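Local coordinates for oligopeptide ABC transporter OppAIV (Borrelia burgdorferi B31, PDB 4GL8), which probably binds oligopeptides outside the cytoplasmic membrane and delivers them to an ABC transporter for uptake, at residues A308-V322 against I385-I399. Numbering follows the deposited sequence.
Sequences ALSFAIDRKTLTESV and IAEFIQNQWKKNLNI
The tightly packed part of the contact centres on Trp393 and Leu309: Leu309 CD2 sits over one face of the indole, 4.0 Å from the centroid of the five-membered ring in a CH-pi contact, while Ile389 CG2 of the same helix as Trp393 lies on the opposite face. The ring edge is used as well, for NE1 donates in the indole plane to Leu309 O over 3.1 Å, with an N-H...O angle of 164°, which fixes the rotation of the ring. Ala312 CB meets the same edge at CD1 and rests 3.5 Å from Leu397 CG; Ile399 CD1 abuts Leu309 CD2 (3.6 Å). Ile313 brings CD1 obliquely against the indole near NE1 and CE2 and against Ile389 CG2. Two side-chain amides bind the backbone of the turn between helices 303-311 and 315-323: Asn396 ND2 donates to Ala312 O over 2.8 Å, and Gln392, its chain bent at chi2, brings OE1 within 2.9 Å of Asp314 N, which approaches from above the amide plane. In this solute-binding protein of family 5, helix 380-397 packs against these two consecutive helices and the turn joining them; the axes of 385-397 and 315-322 run roughly antiparallel, at 143°, and strand 492-504 adds Leu495 against both Ile313 and Ile389. Asp314 is the N-cap of the second helix, its carboxylate accepting a weak, long bond from Thr317 N. Phe388, Thr317 and Val322 form a partly exposed side, joined by apolar contacts and by none of the three hydrogen bonds that cross between the segments. Phe388, its CG anti to the backbone N (chi1 178°), reaches across to helix 315-323, where Leu318 CB stands 3.6 Å from CE2 and Val322 CG2 touches CD1. Thr317 CG2 meets CE1 and CZ of that ring, whose edge also faces Asp314 O.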
ATOM      1  N   ALA A 308       7.611  13.603  22.625  1.00 22.14           N
ATOM      2  CA  ALA A 308       9.062  13.846  22.656  1.00 22.43           C
ATOM      3  C   ALA A 308       9.775  13.236  21.469  1.00 21.53           C
ATOM      4  O   ALA A 308      10.551  13.899  20.836  1.00 21.58           O
ATOM      5  CB  ALA A 308       9.671  13.329  23.943  1.00 22.24           C
ATOM      6  N   LEU A 309       9.503  11.976  21.173  1.00 20.76           N
ATOM      7  CA  LEU A 309      10.127  11.331  20.024  1.00 20.48           C
ATOM      8  C   LEU A 309       9.730  12.060  18.748  1.00 21.14           C
ATOM      9  O   LEU A 309      10.553  12.285  17.870  1.00 22.22           O
ATOM     10  CB  LEU A 309       9.716   9.854  19.926  1.00 19.95           C
ATOM     11  CG  LEU A 309      10.039   8.950  21.130  1.00 20.01           C
ATOM     12  CD1 LEU A 309       9.387   7.588  20.955  1.00 19.74           C
ATOM     13  CD2 LEU A 309      11.535   8.814  21.389  1.00 20.46           C
ATOM     14  N   SER A 310       8.472  12.452  18.636  1.00 21.75           N
ATOM     15  CA  SER A 310       7.982  13.094  17.417  1.00 22.37           C
ATOM     16  C   SER A 310       8.575  14.494  17.228  1.00 23.74           C
ATOM     17  O   SER A 310       9.044  14.831  16.165  1.00 23.80           O
ATOM     18  CB  SER A 310       6.450  13.145  17.401  1.00 21.84           C
ATOM     19  OG  SER A 310       5.987  13.787  16.223  1.00 21.54           O
ATOM     20  N   PHE A 311       8.573  15.283  18.283  1.00 20.76           N
ATOM     21  CA  PHE A 311       9.132  16.641  18.251  1.00 22.85           C
ATOM     22  C   PHE A 311      10.669  16.686  18.194  1.00 23.05           C
ATOM     23  O   PHE A 311      11.225  17.698  17.785  1.00 23.10           O
ATOM     24  CB  PHE A 311       8.682  17.442  19.469  1.00 24.25           C
ATOM     25  CG  PHE A 311       7.354  18.087  19.314  1.00 26.30           C
ATOM     26  CD1 PHE A 311       6.218  17.510  19.838  1.00 27.49           C
ATOM     27  CD2 PHE A 311       7.233  19.292  18.679  1.00 29.16           C
ATOM     28  CE1 PHE A 311       4.981  18.110  19.703  1.00 28.64           C
ATOM     29  CE2 PHE A 311       5.993  19.899  18.541  1.00 30.44           C
ATOM     30  CZ  PHE A 311       4.869  19.307  19.063  1.00 29.37           C
ATOM     31  N   ALA A 312      11.342  15.615  18.611  1.00 22.56           N
ATOM     32  CA  ALA A 312      12.802  15.551  18.572  1.00 23.55           C
ATOM     33  C   ALA A 312      13.399  15.276  17.180  1.00 24.03           C
ATOM     34  O   ALA A 312      14.630  15.295  17.032  1.00 25.38           O
ATOM     35  CB  ALA A 312      13.290  14.501  19.545  1.00 23.79           C
ATOM     36  N   ILE A 313      12.570  15.021  16.159  1.00 23.19           N
ATOM     37  CA  ILE A 313      13.086  14.784  14.794  1.00 22.81           C
ATOM     38  C   ILE A 313      13.051  16.038  13.916  1.00 22.74           C
ATOM     39  O   ILE A 313      11.998  16.623  13.703  1.00 21.91           O
ATOM     40  CB  ILE A 313      12.245  13.762  14.022  1.00 22.54           C
ATOM     41  CG1 ILE A 313      12.030  12.436  14.804  1.00 22.95           C
ATOM     42  CG2 ILE A 313      12.830  13.536  12.635  1.00 23.06           C
ATOM     43  CD1 ILE A 313      13.279  11.663  15.070  1.00 23.41           C
ATOM     44  N   ASP A 314      14.185  16.409  13.336  1.00 23.66           N
ATOM     45  CA  ASP A 314      14.222  17.538  12.399  1.00 24.71           C
ATOM     46  C   ASP A 314      13.775  17.058  11.000  1.00 23.90           C
ATOM     47  O   ASP A 314      14.603  16.581  10.218  1.00 24.37           O
ATOM     48  CB  ASP A 314      15.645  18.114  12.359  1.00 26.37           C
ATOM     49  CG  ASP A 314      15.779  19.305  11.425  1.00 28.09           C
ATOM     50  OD1 ASP A 314      14.768  19.776  10.846  1.00 28.56           O
ATOM     51  OD2 ASP A 314      16.920  19.767  11.276  1.00 29.58           O
ATOM     52  N   ARG A 315      12.480  17.207  10.703  1.00 22.73           N
ATOM     53  CA  ARG A 315      11.859  16.681   9.485  1.00 21.64           C
ATOM     54  C   ARG A 315      12.363  17.302   8.207  1.00 22.63           C
ATOM     55  O   ARG A 315      12.519  16.600   7.216  1.00 22.05           O
ATOM     56  CB  ARG A 315      10.328  16.869   9.528  1.00 20.99           C
ATOM     57  CG  ARG A 315       9.644  15.899  10.480  1.00 19.94           C
ATOM     58  CD  ARG A 315       8.225  16.309  10.843  1.00 19.60           C
ATOM     59  NE  ARG A 315       7.623  15.323  11.747  1.00 18.76           N
ATOM     60  CZ  ARG A 315       7.863  15.246  13.051  1.00 18.27           C
ATOM     61  NH1 ARG A 315       8.675  16.109  13.642  1.00 18.95           N
ATOM     62  NH2 ARG A 315       7.274  14.305  13.760  1.00 17.34           N
ATOM     63  N   LYS A 316      12.565  18.610   8.214  1.00 24.13           N
ATOM     64  CA  LYS A 316      13.101  19.330   7.055  1.00 26.40           C
ATOM     65  C   LYS A 316      14.500  18.829   6.682  1.00 27.68           C
ATOM     66  O   LYS A 316      14.799  18.612   5.505  1.00 28.62           O
ATOM     67  CB  LYS A 316      13.149  20.838   7.302  1.00 27.38           C
ATOM     68  N   THR A 317      15.359  18.657   7.677  1.00 28.48           N
ATOM     69  CA  THR A 317      16.713  18.160   7.420  1.00 29.65           C
ATOM     70  C   THR A 317      16.656  16.739   6.847  1.00 29.14           C
ATOM     71  O   THR A 317      17.445  16.397   5.976  1.00 28.92           O
ATOM     72  CB  THR A 317      17.542  18.192   8.709  1.00 29.84           C
ATOM     73  OG1 THR A 317      17.785  19.553   9.051  1.00 30.54           O
ATOM     74  CG2 THR A 317      18.862  17.471   8.565  1.00 30.36           C
ATOM     75  N   LEU A 318      15.689  15.942   7.313  1.00 28.87           N
ATOM     76  CA  LEU A 318      15.524  14.582   6.800  1.00 29.38           C
ATOM     77  C   LEU A 318      15.197  14.600   5.310  1.00 30.49           C
ATOM     78  O   LEU A 318      15.802  13.857   4.535  1.00 30.60           O
ATOM     79  CB  LEU A 318      14.460  13.806   7.567  1.00 28.44           C
ATOM     80  CG  LEU A 318      14.080  12.414   7.016  1.00 29.08           C
ATOM     81  CD1 LEU A 318      15.273  11.448   6.974  1.00 29.43           C
ATOM     82  CD2 LEU A 318      12.964  11.796   7.837  1.00 28.12           C
ATOM     83  N   THR A 319      14.255  15.442   4.901  1.00 32.25           N
ATOM     84  CA  THR A 319      13.885  15.500   3.485  1.00 34.30           C
ATOM     85  C   THR A 319      14.966  16.197   2.626  1.00 36.88           C
ATOM     86  O   THR A 319      15.196  15.772   1.505  1.00 37.31           O
ATOM     87  CB  THR A 319      12.484  16.110   3.228  1.00 33.30           C
ATOM     88  OG1 THR A 319      12.398  17.395   3.820  1.00 33.64           O
ATOM     89  CG2 THR A 319      11.414  15.254   3.824  1.00 32.38           C
ATOM     90  N   GLU A 320      15.653  17.216   3.142  1.00 39.67           N
ATOM     91  CA  GLU A 320      16.603  17.971   2.299  1.00 44.74           C
ATOM     92  C   GLU A 320      18.057  17.473   2.285  1.00 45.84           C
ATOM     93  O   GLU A 320      18.781  17.729   1.324  1.00 49.12           O
ATOM     94  CB  GLU A 320      16.573  19.448   2.661  1.00 48.08           C
ATOM     95  CG  GLU A 320      15.176  20.040   2.545  1.00 50.91           C
ATOM     96  CD  GLU A 320      15.130  21.524   2.840  1.00 54.28           C
ATOM     97  OE1 GLU A 320      16.028  22.037   3.561  1.00 54.60           O
ATOM     98  OE2 GLU A 320      14.177  22.162   2.339  1.00 57.22           O
ATOM     99  N   SER A 321      18.481  16.772   3.333  1.00 44.43           N
ATOM    100  CA  SER A 321      19.872  16.316   3.447  1.00 44.54           C
ATOM    101  C   SER A 321      20.023  14.799   3.408  1.00 43.36           C
ATOM    102  O   SER A 321      21.072  14.305   3.033  1.00 45.13           O
ATOM    103  CB  SER A 321      20.503  16.859   4.733  1.00 45.17           C
ATOM    104  N   VAL A 322      18.993  14.051   3.784  1.00 41.49           N
ATOM    105  CA  VAL A 322      19.105  12.593   3.822  1.00 41.24           C
ATOM    106  C   VAL A 322      18.364  11.895   2.683  1.00 40.52           C
ATOM    107  O   VAL A 322      18.911  11.019   2.030  1.00 41.73           O
ATOM    108  CB  VAL A 322      18.564  12.029   5.143  1.00 40.67           C
ATOM    109  CG1 VAL A 322      18.741  10.515   5.173  1.00 40.57           C
ATOM    110  CG2 VAL A 322      19.241  12.707   6.331  1.00 41.65           C
ATOM    111  N   ILE A 385      17.707   6.405   6.704  1.00 26.86           N
ATOM    112  CA  ILE A 385      16.668   7.117   7.451  1.00 25.35           C
ATOM    113  C   ILE A 385      16.717   6.701   8.921  1.00 23.24           C
ATOM    114  O   ILE A 385      16.702   7.547   9.807  1.00 21.55           O
ATOM    115  CB  ILE A 385      15.254   6.862   6.888  1.00 25.73           C
ATOM    116  CG1 ILE A 385      15.118   7.396   5.446  1.00 27.87           C
ATOM    117  CG2 ILE A 385      14.213   7.548   7.758  1.00 25.33           C
ATOM    118  CD1 ILE A 385      13.865   6.879   4.737  1.00 28.26           C
ATOM    119  N   ALA A 386      16.791   5.401   9.185  1.00 22.07           N
ATOM    120  CA  ALA A 386      16.853   4.912  10.587  1.00 21.91           C
ATOM    121  C   ALA A 386      18.064   5.429  11.357  1.00 23.02           C
ATOM    122  O   ALA A 386      17.968   5.739  12.543  1.00 23.12           O
ATOM    123  CB  ALA A 386      16.826   3.392  10.618  1.00 21.96           C
ATOM    124  N   GLU A 387      19.204   5.532  10.676  1.00 24.92           N
ATOM    125  CA  GLU A 387      20.420   6.079  11.267  1.00 26.20           C
ATOM    126  C   GLU A 387      20.280   7.566  11.586  1.00 26.06           C
ATOM    127  O   GLU A 387      20.778   8.024  12.624  1.00 24.79           O
ATOM    128  CB  GLU A 387      21.649   5.794  10.371  1.00 28.53           C
ATOM    129  CG  GLU A 387      22.192   4.372  10.597  1.00 30.07           C
ATOM    130  CD  GLU A 387      23.234   3.901   9.580  1.00 33.23           C
ATOM    131  OE1 GLU A 387      23.626   4.675   8.701  1.00 36.29           O
ATOM    132  OE2 GLU A 387      23.645   2.720   9.628  1.00 35.43           O
ATOM    133  N   PHE A 388      19.617   8.321  10.703  1.00 26.45           N
ATOM    134  CA  PHE A 388      19.309   9.736  10.991  1.00 26.97           C
ATOM    135  C   PHE A 388      18.392   9.854  12.209  1.00 25.86           C
ATOM    136  O   PHE A 388      18.628  10.672  13.078  1.00 26.87           O
ATOM    137  CB  PHE A 388      18.621  10.381   9.800  1.00 27.46           C
ATOM    138  CG  PHE A 388      18.219  11.817  10.013  1.00 28.80           C
ATOM    139  CD1 PHE A 388      19.131  12.844   9.830  1.00 30.75           C
ATOM    140  CD2 PHE A 388      16.898  12.152  10.320  1.00 29.06           C
ATOM    141  CE1 PHE A 388      18.755  14.171   9.982  1.00 31.54           C
ATOM    142  CE2 PHE A 388      16.515  13.475  10.477  1.00 29.82           C
ATOM    143  CZ  PHE A 388      17.447  14.489  10.311  1.00 31.00           C
ATOM    144  N   ILE A 389      17.349   9.029  12.265  1.00 24.51           N
ATOM    145  CA  ILE A 389      16.408   9.065  13.382  1.00 23.83           C
ATOM    146  C   ILE A 389      17.152   8.721  14.676  1.00 22.83           C
ATOM    147  O   ILE A 389      16.982   9.378  15.686  1.00 21.63           O
ATOM    148  CB  ILE A 389      15.244   8.058  13.215  1.00 24.31           C
ATOM    149  CG1 ILE A 389      14.511   8.227  11.881  1.00 24.34           C
ATOM    150  CG2 ILE A 389      14.275   8.145  14.400  1.00 23.50           C
ATOM    151  CD1 ILE A 389      13.469   9.286  11.864  1.00 24.77           C
ATOM    152  N   GLN A 390      17.993   7.689  14.625  1.00 23.13           N
ATOM    153  CA  GLN A 390      18.749   7.265  15.797  1.00 23.04           C
ATOM    154  C   GLN A 390      19.564   8.418  16.362  1.00 23.88           C
ATOM    155  O   GLN A 390      19.549   8.663  17.574  1.00 23.02           O
ATOM    156  CB  GLN A 390      19.692   6.119  15.427  1.00 24.06           C
ATOM    157  CG  GLN A 390      20.633   5.710  16.543  1.00 24.30           C
ATOM    158  CD  GLN A 390      21.516   4.537  16.161  1.00 25.05           C
ATOM    159  OE1 GLN A 390      22.221   4.579  15.162  1.00 25.23           O
ATOM    160  NE2 GLN A 390      21.499   3.494  16.982  1.00 25.00           N
ATOM    161  N   ASN A 391      20.266   9.102  15.448  1.00 24.21           N
ATOM    162  CA  ASN A 391      21.076  10.263  15.747  1.00 25.78           C
ATOM    163  C   ASN A 391      20.289  11.474  16.245  1.00 24.70           C
ATOM    164  O   ASN A 391      20.795  12.230  17.065  1.00 24.51           O
ATOM    165  CB  ASN A 391      21.890  10.671  14.500  1.00 28.38           C
ATOM    166  CG  ASN A 391      22.765  11.884  14.741  1.00 30.70           C
ATOM    167  OD1 ASN A 391      22.333  13.043  14.645  1.00 33.13           O
ATOM    168  ND2 ASN A 391      24.001  11.626  15.054  1.00 32.68           N
ATOM    169  N   GLN A 392      19.088  11.687  15.726  1.00 23.80           N
ATOM    170  CA  GLN A 392      18.237  12.759  16.235  1.00 24.09           C
ATOM    171  C   GLN A 392      17.860  12.497  17.698  1.00 23.45           C
ATOM    172  O   GLN A 392      18.008  13.369  18.540  1.00 24.17           O
ATOM    173  CB  GLN A 392      16.968  12.928  15.386  1.00 24.17           C
ATOM    174  CG  GLN A 392      17.222  13.456  13.979  1.00 24.76           C
ATOM    175  CD  GLN A 392      17.639  14.911  13.973  1.00 25.66           C
ATOM    176  OE1 GLN A 392      16.857  15.784  14.316  1.00 26.01           O
ATOM    177  NE2 GLN A 392      18.891  15.168  13.627  1.00 26.14           N
ATOM    178  N   TRP A 393      17.366  11.299  17.997  1.00 23.01           N
ATOM    179  CA  TRP A 393      17.084  10.923  19.390  1.00 22.06           C
ATOM    180  C   TRP A 393      18.307  10.975  20.342  1.00 23.45           C
ATOM    181  O   TRP A 393      18.206  11.436  21.497  1.00 22.04           O
ATOM    182  CB  TRP A 393      16.380   9.587  19.423  1.00 21.26           C
ATOM    183  CG  TRP A 393      15.011   9.684  18.801  1.00 21.03           C
ATOM    184  CD1 TRP A 393      14.252  10.811  18.660  1.00 21.12           C
ATOM    185  CD2 TRP A 393      14.240   8.623  18.266  1.00 21.22           C
ATOM    186  NE1 TRP A 393      13.056  10.522  18.077  1.00 21.23           N
ATOM    187  CE2 TRP A 393      13.008   9.178  17.832  1.00 21.17           C
ATOM    188  CE3 TRP A 393      14.450   7.243  18.124  1.00 21.20           C
ATOM    189  CZ2 TRP A 393      12.028   8.423  17.246  1.00 19.66           C
ATOM    190  CZ3 TRP A 393      13.458   6.492  17.550  1.00 20.30           C
ATOM    191  CH2 TRP A 393      12.262   7.087  17.121  1.00 20.26           C
ATOM    192  N   LYS A 394      19.469  10.567  19.855  1.00 24.47           N
ATOM    193  CA  LYS A 394      20.657  10.659  20.682  1.00 26.54           C
ATOM    194  C   LYS A 394      21.017  12.126  20.936  1.00 27.73           C
ATOM    195  O   LYS A 394      21.094  12.552  22.084  1.00 28.77           O
ATOM    196  CB  LYS A 394      21.831   9.905  20.059  1.00 27.70           C
ATOM    197  CG  LYS A 394      23.132  10.011  20.851  1.00 29.76           C
ATOM    198  CD  LYS A 394      22.928   9.669  22.331  1.00 30.57           C
ATOM    199  CE  LYS A 394      24.241   9.402  23.066  1.00 32.43           C
ATOM    200  NZ  LYS A 394      23.951   8.857  24.425  1.00 32.94           N
ATOM    201  N   LYS A 395      21.193  12.893  19.873  1.00 28.06           N
ATOM    202  CA  LYS A 395      21.537  14.312  19.983  1.00 29.09           C
ATOM    203  C   LYS A 395      20.503  15.162  20.744  1.00 28.74           C
ATOM    204  O   LYS A 395      20.870  15.942  21.590  1.00 28.16           O
ATOM    205  CB  LYS A 395      21.748  14.900  18.586  1.00 31.11           C
ATOM    206  CG  LYS A 395      22.221  16.345  18.582  1.00 33.94           C
ATOM    207  CD  LYS A 395      22.923  16.734  17.280  1.00 36.67           C
ATOM    208  CE  LYS A 395      22.028  16.639  16.043  1.00 36.37           C
ATOM    209  NZ  LYS A 395      20.966  17.668  16.020  1.00 36.56           N
ATOM    210  N   ASN A 396      19.210  15.019  20.464  1.00 27.40           N
ATOM    211  CA  ASN A 396      18.220  15.964  21.037  1.00 26.83           C
ATOM    212  C   ASN A 396      17.592  15.521  22.335  1.00 26.08           C
ATOM    213  O   ASN A 396      17.101  16.352  23.090  1.00 25.89           O
ATOM    214  CB  ASN A 396      17.109  16.247  20.041  1.00 26.39           C
ATOM    215  CG  ASN A 396      17.624  16.914  18.790  1.00 27.61           C
ATOM    216  OD1 ASN A 396      18.512  17.741  18.856  1.00 27.55           O
ATOM    217  ND2 ASN A 396      17.047  16.566  17.645  1.00 28.03           N
ATOM    218  N   LEU A 397      17.595  14.215  22.582  1.00 25.15           N
ATOM    219  CA  LEU A 397      16.950  13.655  23.754  1.00 24.33           C
ATOM    220  C   LEU A 397      17.927  12.898  24.653  1.00 24.73           C
ATOM    221  O   LEU A 397      17.589  12.597  25.790  1.00 24.11           O
ATOM    222  CB  LEU A 397      15.791  12.753  23.297  1.00 23.58           C
ATOM    223  CG  LEU A 397      14.562  13.415  22.645  1.00 23.32           C
ATOM    224  CD1 LEU A 397      13.485  12.387  22.358  1.00 22.37           C
ATOM    225  CD2 LEU A 397      13.976  14.486  23.551  1.00 24.08           C
ATOM    226  N   ASN A 398      19.148  12.628  24.159  1.00 26.10           N
ATOM    227  CA  ASN A 398      20.112  11.772  24.853  1.00 26.31           C
ATOM    228  C   ASN A 398      19.545  10.397  25.186  1.00 26.55           C
ATOM    229  O   ASN A 398      19.821   9.846  26.247  1.00 26.24           O
ATOM    230  CB  ASN A 398      20.638  12.444  26.133  1.00 27.45           C
ATOM    231  CG  ASN A 398      21.920  11.798  26.628  1.00 28.98           C
ATOM    232  OD1 ASN A 398      22.671  11.246  25.836  1.00 29.72           O
ATOM    233  ND2 ASN A 398      22.162  11.839  27.932  1.00 29.49           N
ATOM    234  N   ILE A 399      18.750   9.837  24.277  1.00 26.33           N
ATOM    235  CA  ILE A 399      18.369   8.426  24.389  1.00 26.67           C
ATOM    236  C   ILE A 399      19.019   7.601  23.288  1.00 27.22           C
ATOM    237  O   ILE A 399      19.273   8.128  22.182  1.00 26.41           O
ATOM    238  CB  ILE A 399      16.851   8.238  24.359  1.00 26.19           C
ATOM    239  CG1 ILE A 399      16.282   8.506  22.987  1.00 25.75           C
ATOM    240  CG2 ILE A 399      16.177   9.170  25.364  1.00 26.49           C
ATOM    241  CD1 ILE A 399      14.784   8.570  23.002  1.00 26.69           C
TER